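Local coordinates for Dbv8 protein (PDB 4MFZ) that probably transfers a long fatty acyl chain from acyl-CoA to an amino group of a glycopeptide antibiotic, as a GNAT-type N-acyltransferase, at residues V193-L196 with G197-Q200; T123-A126 with A127-H131; A137-P140 with A141-F145. One frame throughout, in Å; residues are numbered along the deposited sequence.

Contact 1: V193-L196 with G197-Q200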
ATOM      1  N   VAL A 193      -3.622  -2.425  -8.679  1.00 15.39           N
ATOM      2  CA  VAL A 193      -2.296  -2.957  -8.282  1.00 15.22           C
ATOM      3  C   VAL A 193      -2.364  -4.471  -8.402  1.00 14.94           C
ATOM      4  O   VAL A 193      -3.330  -5.088  -7.933  1.00 14.33           O
ATOM      5  CB  VAL A 193      -1.890  -2.560  -6.823  1.00 15.15           C
ATOM      6  CG1 VAL A 193      -0.502  -3.099  -6.452  1.00 14.52           C
ATOM      7  CG2 VAL A 193      -1.917  -1.028  -6.624  1.00 14.44           C
ATOM      8  N   TYR A 194      -1.351  -5.059  -9.028  1.00 14.70           N
ATOM      9  CA  TYR A 194      -1.230  -6.541  -9.141  1.00 14.81           C
ATOM     10  C   TYR A 194       0.115  -6.994  -8.638  1.00 14.98           C
ATOM     11  O   TYR A 194       1.121  -6.395  -8.958  1.00 14.37           O
ATOM     12  CB  TYR A 194      -1.504  -6.997 -10.599  1.00 14.87           C
ATOM     13  CG  TYR A 194      -2.904  -6.597 -10.922  1.00 14.79           C
ATOM     14  CD1 TYR A 194      -3.213  -5.270 -11.306  1.00 15.01           C
ATOM     15  CD2 TYR A 194      -3.951  -7.481 -10.680  1.00 15.22           C
ATOM     16  CE1 TYR A 194      -4.546  -4.876 -11.491  1.00 15.36           C
ATOM     17  CE2 TYR A 194      -5.263  -7.099 -10.881  1.00 15.50           C
ATOM     18  CZ  TYR A 194      -5.554  -5.817 -11.282  1.00 15.03           C
ATOM     19  OH  TYR A 194      -6.885  -5.492 -11.424  1.00 16.42           O
ATOM     20  N   ARG A 195       0.126  -8.030  -7.810  1.00 15.29           N
ATOM     21  CA  ARG A 195       1.379  -8.622  -7.407  1.00 14.61           C
ATOM     22  C   ARG A 195       1.671  -9.822  -8.307  1.00 14.19           C
ATOM     23  O   ARG A 195       0.879 -10.727  -8.402  1.00 13.68           O
ATOM     24  CB  ARG A 195       1.337  -9.069  -5.947  1.00 15.68           C
ATOM     25  CG  ARG A 195       2.579  -9.873  -5.548  1.00 16.43           C
ATOM     26  CD  ARG A 195       2.805  -9.933  -4.042  1.00 17.18           C
ATOM     27  NE  ARG A 195       4.122 -10.528  -3.771  1.00 17.00           N
ATOM     28  CZ  ARG A 195       4.743 -10.484  -2.593  1.00 18.57           C
ATOM     29  NH1 ARG A 195       4.185  -9.863  -1.540  1.00 17.76           N
ATOM     30  NH2 ARG A 195       5.943 -11.047  -2.457  1.00 18.37           N
ATOM     31  N   LEU A 196       2.820  -9.818  -8.965  1.00 14.18           N
ATOM     32  CA  LEU A 196       3.177 -10.935  -9.820  1.00 14.10           C
ATOM     33  C   LEU A 196       4.474 -11.519  -9.277  1.00 13.06           C
ATOM     34  O   LEU A 196       5.541 -10.952  -9.468  1.00 13.57           O
ATOM     35  CB  LEU A 196       3.312 -10.516 -11.308  1.00 13.58           C
ATOM     36  CG  LEU A 196       2.268  -9.666 -12.054  1.00 13.81           C
ATOM     37  CD1 LEU A 196       2.744  -9.262 -13.461  1.00 13.32           C
ATOM     38  CD2 LEU A 196       0.914 -10.366 -12.116  1.00 14.12           C
ATOM     39  N   GLY A 197       4.369 -12.643  -8.586  1.00 13.56           N
ATOM     40  CA  GLY A 197       5.524 -13.237  -7.910  1.00 13.82           C
ATOM     41  C   GLY A 197       5.997 -12.296  -6.824  1.00 14.55           C
ATOM     42  O   GLY A 197       5.197 -11.898  -5.967  1.00 15.50           O
ATOM     43  N   ARG A 198       7.259 -11.866  -6.896  1.00 14.42           N
ATOM     44  CA  ARG A 198       7.851 -11.034  -5.840  1.00 13.89           C
ATOM     45  C   ARG A 198       7.514  -9.540  -5.919  1.00 13.98           C
ATOM     46  O   ARG A 198       7.737  -8.824  -4.946  1.00 13.43           O
ATOM     47  CB  ARG A 198       9.372 -11.195  -5.826  1.00 13.16           C
ATOM     48  CG  ARG A 198      10.145 -10.505  -4.679  1.00 13.34           C
ATOM     49  CD  ARG A 198       9.839 -11.077  -3.278  1.00 13.09           C
ATOM     50  NE  ARG A 198      10.498 -10.357  -2.163  1.00 12.46           N
ATOM     51  CZ  ARG A 198      10.175  -9.118  -1.772  1.00 12.73           C
ATOM     52  NH1 ARG A 198       9.189  -8.455  -2.385  1.00 11.77           N
ATOM     53  NH2 ARG A 198      10.796  -8.542  -0.740  1.00 11.81           N
ATOM     54  N   LEU A 199       7.048  -9.066  -7.074  1.00 13.58           N
ATOM     55  CA  LEU A 199       6.947  -7.624  -7.292  1.00 14.49           C
ATOM     56  C   LEU A 199       5.511  -7.192  -7.504  1.00 13.92           C
ATOM     57  O   LEU A 199       4.684  -8.000  -7.951  1.00 13.46           O
ATOM     58  CB  LEU A 199       7.805  -7.200  -8.514  1.00 14.23           C
ATOM     59  CG  LEU A 199       9.282  -7.610  -8.579  1.00 14.60           C
ATOM     60  CD1 LEU A 199       9.971  -6.969  -9.790  1.00 15.67           C
ATOM     61  CD2 LEU A 199      10.070  -7.230  -7.344  1.00 15.09           C
ATOM     62  N   GLN A 200       5.235  -5.921  -7.206  1.00 14.21           N
ATOM     63  CA  GLN A 200       3.903  -5.316  -7.423  1.00 16.03           C
ATOM     64  C   GLN A 200       3.948  -4.234  -8.527  1.00 15.98           C
ATOM     65  O   GLN A 200       4.936  -3.525  -8.685  1.00 15.36           O
ATOM     66  CB  GLN A 200       3.362  -4.664  -6.141  1.00 16.39           C
ATOM     67  CG  GLN A 200       2.876  -5.600  -5.025  1.00 16.88           C
ATOM     68  CD  GLN A 200       2.604  -4.845  -3.724  1.00 18.60           C
ATOM     69  OE1 GLN A 200       3.188  -3.790  -3.476  1.00 21.31           O
ATOM     70  NE2 GLN A 200       1.738  -5.393  -2.880  1.00 19.74           N
TER

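Contact 2: T123-A126 with A127-H131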
ATOM      1  N   THR A 123     -11.203   7.418  19.203  1.00 20.77           N
ATOM      2  CA  THR A 123     -12.585   7.002  19.018  1.00 21.24           C
ATOM      3  C   THR A 123     -12.767   5.451  19.121  1.00 20.53           C
ATOM      4  O   THR A 123     -13.884   4.938  19.195  1.00 18.86           O
ATOM      5  CB  THR A 123     -13.034   7.606  17.654  1.00 23.34           C
ATOM      6  OG1 THR A 123     -13.979   8.667  17.862  1.00 27.17           O
ATOM      7  CG2 THR A 123     -13.524   6.608  16.720  1.00 19.52           C
ATOM      8  N   GLY A 124     -11.662   4.712  19.143  1.00 20.87           N
ATOM      9  CA  GLY A 124     -11.716   3.258  19.399  1.00 20.62           C
ATOM     10  C   GLY A 124     -11.095   2.437  18.277  1.00 21.53           C
ATOM     11  O   GLY A 124     -10.631   2.993  17.284  1.00 20.83           O
ATOM     12  N   ALA A 125     -11.095   1.114  18.433  1.00 20.34           N
ATOM     13  CA  ALA A 125     -10.393   0.246  17.506  1.00 20.90           C
ATOM     14  C   ALA A 125     -11.035   0.195  16.103  1.00 20.42           C
ATOM     15  O   ALA A 125     -10.345  -0.056  15.128  1.00 21.43           O
ATOM     16  CB  ALA A 125     -10.234  -1.162  18.101  1.00 19.82           C
ATOM     17  N   ALA A 126     -12.346   0.417  15.996  1.00 20.22           N
ATOM     18  CA  ALA A 126     -12.998   0.424  14.672  1.00 19.02           C
ATOM     19  C   ALA A 126     -12.423   1.544  13.809  1.00 19.69           C
ATOM     20  O   ALA A 126     -12.257   1.358  12.597  1.00 19.49           O
ATOM     21  CB  ALA A 126     -14.511   0.554  14.799  1.00 18.51           C
ATOM     22  N   ALA A 127     -12.111   2.694  14.432  1.00 18.36           N
ATOM     23  CA  ALA A 127     -11.510   3.820  13.727  1.00 18.16           C
ATOM     24  C   ALA A 127     -10.071   3.484  13.324  1.00 18.14           C
ATOM     25  O   ALA A 127      -9.641   3.696  12.191  1.00 16.79           O
ATOM     26  CB  ALA A 127     -11.543   5.074  14.578  1.00 16.58           C
ATOM     27  N   ARG A 128      -9.341   2.943  14.277  1.00 17.32           N
ATOM     28  CA  ARG A 128      -7.986   2.473  14.062  1.00 18.32           C
ATOM     29  C   ARG A 128      -7.843   1.484  12.867  1.00 16.96           C
ATOM     30  O   ARG A 128      -6.925   1.602  12.046  1.00 16.53           O
ATOM     31  CB  ARG A 128      -7.532   1.875  15.409  1.00 19.58           C
ATOM     32  CG  ARG A 128      -6.127   1.344  15.473  1.00 22.22           C
ATOM     33  CD  ARG A 128      -5.900   0.696  16.849  1.00 21.85           C
ATOM     34  NE  ARG A 128      -5.804   1.721  17.883  1.00 21.45           N
ATOM     35  CZ  ARG A 128      -4.697   2.399  18.157  1.00 22.23           C
ATOM     36  NH1 ARG A 128      -3.573   2.134  17.502  1.00 20.77           N
ATOM     37  NH2 ARG A 128      -4.698   3.321  19.120  1.00 22.59           N
ATOM     38  N   TYR A 129      -8.784   0.553  12.743  1.00 16.12           N
ATOM     39  CA  TYR A 129      -8.780  -0.411  11.640  1.00 16.52           C
ATOM     40  C   TYR A 129      -9.754  -0.054  10.485  1.00 15.49           C
ATOM     41  O   TYR A 129     -10.093  -0.903   9.685  1.00 14.72           O
ATOM     42  CB  TYR A 129      -9.115  -1.803  12.169  1.00 17.11           C
ATOM     43  CG  TYR A 129      -8.087  -2.377  13.140  1.00 19.04           C
ATOM     44  CD1 TYR A 129      -6.824  -2.747  12.689  1.00 18.22           C
ATOM     45  CD2 TYR A 129      -8.386  -2.563  14.505  1.00 18.87           C
ATOM     46  CE1 TYR A 129      -5.873  -3.264  13.546  1.00 19.68           C
ATOM     47  CE2 TYR A 129      -7.430  -3.104  15.372  1.00 19.99           C
ATOM     48  CZ  TYR A 129      -6.179  -3.450  14.873  1.00 20.19           C
ATOM     49  OH  TYR A 129      -5.189  -3.989  15.659  1.00 21.07           O
ATOM     50  N   PHE A 130     -10.191   1.200  10.407  1.00 15.10           N
ATOM     51  CA  PHE A 130     -11.194   1.631   9.405  1.00 15.38           C
ATOM     52  C   PHE A 130     -10.930   1.094   7.999  1.00 14.80           C
ATOM     53  O   PHE A 130     -11.828   0.626   7.350  1.00 15.14           O
ATOM     54  CB  PHE A 130     -11.264   3.174   9.344  1.00 15.16           C
ATOM     55  CG  PHE A 130     -12.216   3.706   8.300  1.00 16.14           C
ATOM     56  CD1 PHE A 130     -13.594   3.599   8.471  1.00 16.50           C
ATOM     57  CD2 PHE A 130     -11.734   4.327   7.135  1.00 16.15           C
ATOM     58  CE1 PHE A 130     -14.479   4.101   7.498  1.00 17.00           C
ATOM     59  CE2 PHE A 130     -12.611   4.829   6.168  1.00 16.73           C
ATOM     60  CZ  PHE A 130     -13.985   4.717   6.344  1.00 16.32           C
ATOM     61  N   HIS A 131      -9.691   1.184   7.540  1.00 15.73           N
ATOM     62  CA  HIS A 131      -9.337   0.768   6.174  1.00 15.72           C
ATOM     63  C   HIS A 131      -9.347  -0.712   5.944  1.00 15.02           C
ATOM     64  O   HIS A 131      -9.526  -1.155   4.802  1.00 15.44           O
ATOM     65  CB  HIS A 131      -8.007   1.403   5.760  1.00 17.57           C
ATOM     66  CG  HIS A 131      -8.099   2.897   5.637  1.00 17.85           C
ATOM     67  ND1 HIS A 131      -8.711   3.501   4.583  1.00 18.82           N
ATOM     68  CD2 HIS A 131      -7.718   3.908   6.502  1.00 17.71           C
ATOM     69  CE1 HIS A 131      -8.681   4.845   4.755  1.00 17.14           C
ATOM     70  NE2 HIS A 131      -8.077   5.096   5.923  1.00 17.89           N
TER
HETATM   71  O   HOH W   1     -14.065   2.941  17.226  1.00 36.09           O

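Contact 3: A137-P140 with A141-F145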
ATOM      1  N   ALA A 137     -15.174  -4.836   3.028  1.00 14.02           N
ATOM      2  CA  ALA A 137     -16.449  -4.435   2.388  1.00 14.06           C
ATOM      3  C   ALA A 137     -16.347  -4.440   0.850  1.00 13.87           C
ATOM      4  O   ALA A 137     -17.304  -4.728   0.164  1.00 14.86           O
ATOM      5  CB  ALA A 137     -16.868  -3.050   2.883  1.00 13.46           C
ATOM      6  N   THR A 138     -15.180  -4.111   0.322  1.00 14.67           N
ATOM      7  CA  THR A 138     -15.013  -3.855  -1.119  1.00 15.33           C
ATOM      8  C   THR A 138     -14.520  -5.109  -1.869  1.00 16.13           C
ATOM      9  O   THR A 138     -14.454  -5.111  -3.103  1.00 17.36           O
ATOM     10  CB  THR A 138     -14.093  -2.635  -1.330  1.00 15.00           C
ATOM     11  OG1 THR A 138     -14.609  -1.548  -0.559  1.00 16.54           O
ATOM     12  CG2 THR A 138     -14.046  -2.157  -2.805  1.00 15.79           C
ATOM     13  N   LEU A 139     -14.189  -6.164  -1.129  1.00 16.32           N
ATOM     14  CA  LEU A 139     -13.644  -7.412  -1.719  1.00 18.34           C
ATOM     15  C   LEU A 139     -14.554  -8.045  -2.786  1.00 18.06           C
ATOM     16  O   LEU A 139     -14.057  -8.422  -3.832  1.00 18.24           O
ATOM     17  CB  LEU A 139     -13.326  -8.450  -0.632  1.00 18.99           C
ATOM     18  CG  LEU A 139     -11.893  -8.971  -0.525  1.00 21.36           C
ATOM     19  CD1 LEU A 139     -10.931  -7.815  -0.662  1.00 21.09           C
ATOM     20  CD2 LEU A 139     -11.651  -9.688   0.799  1.00 20.56           C
ATOM     21  N   PRO A 140     -15.882  -8.166  -2.525  1.00 18.99           N
ATOM     22  CA  PRO A 140     -16.718  -8.713  -3.587  1.00 19.18           C
ATOM     23  C   PRO A 140     -16.722  -7.910  -4.897  1.00 19.26           C
ATOM     24  O   PRO A 140     -16.653  -8.520  -5.975  1.00 20.44           O
ATOM     25  CB  PRO A 140     -18.117  -8.793  -2.943  1.00 19.25           C
ATOM     26  CG  PRO A 140     -17.832  -8.935  -1.487  1.00 19.83           C
ATOM     27  CD  PRO A 140     -16.639  -8.042  -1.258  1.00 18.60           C
ATOM     28  N   ALA A 141     -16.806  -6.577  -4.825  1.00 18.35           N
ATOM     29  CA  ALA A 141     -16.656  -5.732  -6.017  1.00 16.61           C
ATOM     30  C   ALA A 141     -15.287  -5.931  -6.666  1.00 16.17           C
ATOM     31  O   ALA A 141     -15.163  -6.037  -7.874  1.00 15.00           O
ATOM     32  CB  ALA A 141     -16.815  -4.260  -5.638  1.00 15.84           C
ATOM     33  N   LEU A 142     -14.240  -5.934  -5.851  1.00 15.17           N
ATOM     34  CA  LEU A 142     -12.896  -6.073  -6.391  1.00 16.20           C
ATOM     35  C   LEU A 142     -12.790  -7.380  -7.188  1.00 17.19           C
ATOM     36  O   LEU A 142     -12.269  -7.409  -8.311  1.00 19.08           O
ATOM     37  CB  LEU A 142     -11.851  -6.052  -5.237  1.00 15.23           C
ATOM     38  CG  LEU A 142     -10.381  -6.209  -5.614  1.00 15.14           C
ATOM     39  CD1 LEU A 142     -10.057  -7.683  -5.827  1.00 16.35           C
ATOM     40  CD2 LEU A 142     -10.063  -5.426  -6.871  1.00 15.29           C
ATOM     41  N   ARG A 143     -13.263  -8.450  -6.576  1.00 17.87           N
ATOM     42  CA  ARG A 143     -13.260  -9.769  -7.166  1.00 21.28           C
ATOM     43  C   ARG A 143     -14.137  -9.853  -8.387  1.00 21.01           C
ATOM     44  O   ARG A 143     -13.740 -10.475  -9.364  1.00 20.59           O
ATOM     45  CB  ARG A 143     -13.606 -10.824  -6.122  1.00 23.60           C
ATOM     46  CG  ARG A 143     -12.358 -11.136  -5.292  1.00 29.40           C
ATOM     47  CD  ARG A 143     -12.647 -11.699  -3.913  1.00 34.54           C
ATOM     48  NE  ARG A 143     -12.709 -13.164  -3.797  1.00 38.96           N
ATOM     49  CZ  ARG A 143     -12.297 -14.071  -4.694  1.00 42.89           C
ATOM     50  NH1 ARG A 143     -11.752 -13.722  -5.871  1.00 41.53           N
ATOM     51  NH2 ARG A 143     -12.444 -15.371  -4.402  1.00 38.19           N
ATOM     52  N   ARG A 144     -15.301  -9.191  -8.371  1.00 21.22           N
ATOM     53  CA  ARG A 144     -16.064  -9.093  -9.613  1.00 20.99           C
ATOM     54  C   ARG A 144     -15.260  -8.417 -10.727  1.00 21.09           C
ATOM     55  O   ARG A 144     -15.249  -8.903 -11.861  1.00 23.01           O
ATOM     56  CB  ARG A 144     -17.415  -8.413  -9.409  1.00 22.11           C
ATOM     57  CG  ARG A 144     -18.432  -9.324  -8.742  1.00 23.76           C
ATOM     58  CD  ARG A 144     -19.825  -8.703  -8.745  1.00 26.25           C
ATOM     59  NE  ARG A 144     -19.905  -7.417  -8.060  1.00 26.42           N
ATOM     60  CZ  ARG A 144     -20.192  -7.250  -6.773  1.00 27.29           C
ATOM     61  NH1 ARG A 144     -20.413  -8.293  -5.975  1.00 26.22           N
ATOM     62  NH2 ARG A 144     -20.241  -6.018  -6.279  1.00 28.36           N
ATOM     63  N   PHE A 145     -14.567  -7.322 -10.420  1.00 20.34           N
ATOM     64  CA  PHE A 145     -13.705  -6.655 -11.425  1.00 20.06           C
ATOM     65  C   PHE A 145     -12.570  -7.565 -11.968  1.00 19.72           C
ATOM     66  O   PHE A 145     -12.353  -7.660 -13.173  1.00 19.28           O
ATOM     67  CB  PHE A 145     -13.107  -5.346 -10.885  1.00 18.61           C
ATOM     68  CG  PHE A 145     -12.242  -4.626 -11.894  1.00 18.22           C
ATOM     69  CD1 PHE A 145     -12.803  -4.113 -13.075  1.00 16.97           C
ATOM     70  CD2 PHE A 145     -10.874  -4.482 -11.686  1.00 17.35           C
ATOM     71  CE1 PHE A 145     -12.016  -3.483 -14.037  1.00 16.16           C
ATOM     72  CE2 PHE A 145     -10.085  -3.834 -12.636  1.00 17.87           C
ATOM     73  CZ  PHE A 145     -10.652  -3.339 -13.817  1.00 16.24           C
TER
HETATM   74  O   HOH W   2     -17.840  -5.046  -2.558  1.00 14.05           O

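Contact 1: V193-L196 with G197-Q200
R195 rises from the face of the hairpin it shares with Q200 and leans over to the turn, bonding to G197. R195 NE donates to G197 O at 2.8 Å, with an almost straight N-H...O angle of 172°, and the carbonyl oxygen lies at the guanidinium edge, in its plane. The extended chain makes this possible: with CG anti to the backbone N (chi1 172°), the side chain runs beside the turn, and R195 CG comes 3.3 Å from G197 O. The other end of the guanidinium is held by V220 O, which accepts from R195 NH2.

Between the strands, L196 N donates to L199 O at 2.8 Å, while the return bond from L199 N to L196 O is weak at 3.4 Å. L196 and L199 form the hydrogen-bonded pair, and R195 and Q200 the non-hydrogen-bonded pair next to it. L196 O also accepts from S232 OG. In the second pair Q200 CG packs 3.9 Å from R195 CB, and Q200 CB meets V193 CG1 at 4.2 Å. The Q200 amide is directed elsewhere, with NE2 bonded to Q162 OE1.

R198, at the turn, points away from the first strand. Its guanidinium donates to P218 O and G222 O, and its side chain touches the bound decanoyl-CoA. G197 takes the positive phi (64°) of the first inner position of a type II' turn. The whole is a tight antiparallel beta hairpin closed by that turn, L196 to L199, which begins the sheet of the GNAT-like domain and brings a residue of the acyl-CoA pocket to its tip.

Contact 2: T123-A126 with A127-H131
A single short helical turn, 125-128, begins here with G124 at its N-cap, and A127 packs back across that start on T123. The methyl groups T123 CG2 and A127 CB are modelled 3.3 Å apart, a closeness to be read with caution because T123 chi1 is not staggered. G124 O accepts from R128 N at 3.3 Å, nearly straight and in the carbonyl plane, and takes a weak, bent bond from A127 N. A water donates to T123 O and accepts weakly from A127 N, tying the residue before the cap to the new turn.

The next bond, Y129 N to A125 O at 2.9 Å, closes the turn. Y129 then leaves helical geometry and serves as the N-cap of the long helix 130-148, a helix-to-helix junction in the N-acyltransferase N-terminal domain. Placing CG anti to the carbonyl carbon (chi1 -64°) brings one corner of the Y129 ring obliquely toward A125: Y129 CD2 comes 3.2 Å from A125 O and 4.3 Å from A125 CB. The tyrosine hydroxyl is bonded to E77 and D74. R128 directs its guanidinium to E176, in a salt bridge, and to G177 O, while the F130 ring packs on L91, L94 and A98 of helix 89-104.

Contact 3: A137-P140 with A141-F145
R144 folds back over P140, laying one face of its guanidinium above the proline carbonyl. P140 O sits 3.7 Å from the R144 guanidinium plane, offset toward the rim, and A141 CA lies over the same group. A bend at chi3 (-59°) turns the chain back along the helix and brings R144 NH1 to 3.8 Å from P140 CB. P140 O already accepts from R144 N at 2.8 Å, so the guanidinium lies over an oxygen that its own main chain already bonds.

R143, one residue earlier, runs along L139 O instead: R143 CB, CG and CD all pass within 3.6 Å of that oxygen, which accepts from R143 N at 2.9 Å. The guanidinium goes on to a salt bridge with E153. L142 N bonds to T138 O in the same i to i+4 pattern.

P140 has no N-H to give to the turn before, and the helix kinks there. A water bridges the opened turn, donating to A137 O and accepting from A141 N at 2.9 Å. Within helix 130-148, L139 and L142 pack on L160 of helix 153-160, whereas T138 and A141 meet L102 and V103 of helix 89-104.

In the fold
Contacts 2 and 3 share helix 130-148: the first builds its N-terminal junction and the second spans the kink within it, their centres 21 Å apart and their nearest atoms about 7 Å apart. Contact 1 comes later in the chain, in the C-terminal GNAT-like domain, and it touches contact 3 directly, Y194 OH packing 3.8 Å from F145 CE2. Y194 and F145 both also meet F244, so the aromatic group joins the two family regions. The centres of contacts 1 and 2 are 28 Å apart, on opposite sides of the chain's centre. Of the three, contact 1 alone holds a decanoyl-CoA pocket residue, R198, whose side chain is about 4 Å from the bound decanoyl-CoA at the nearest atoms.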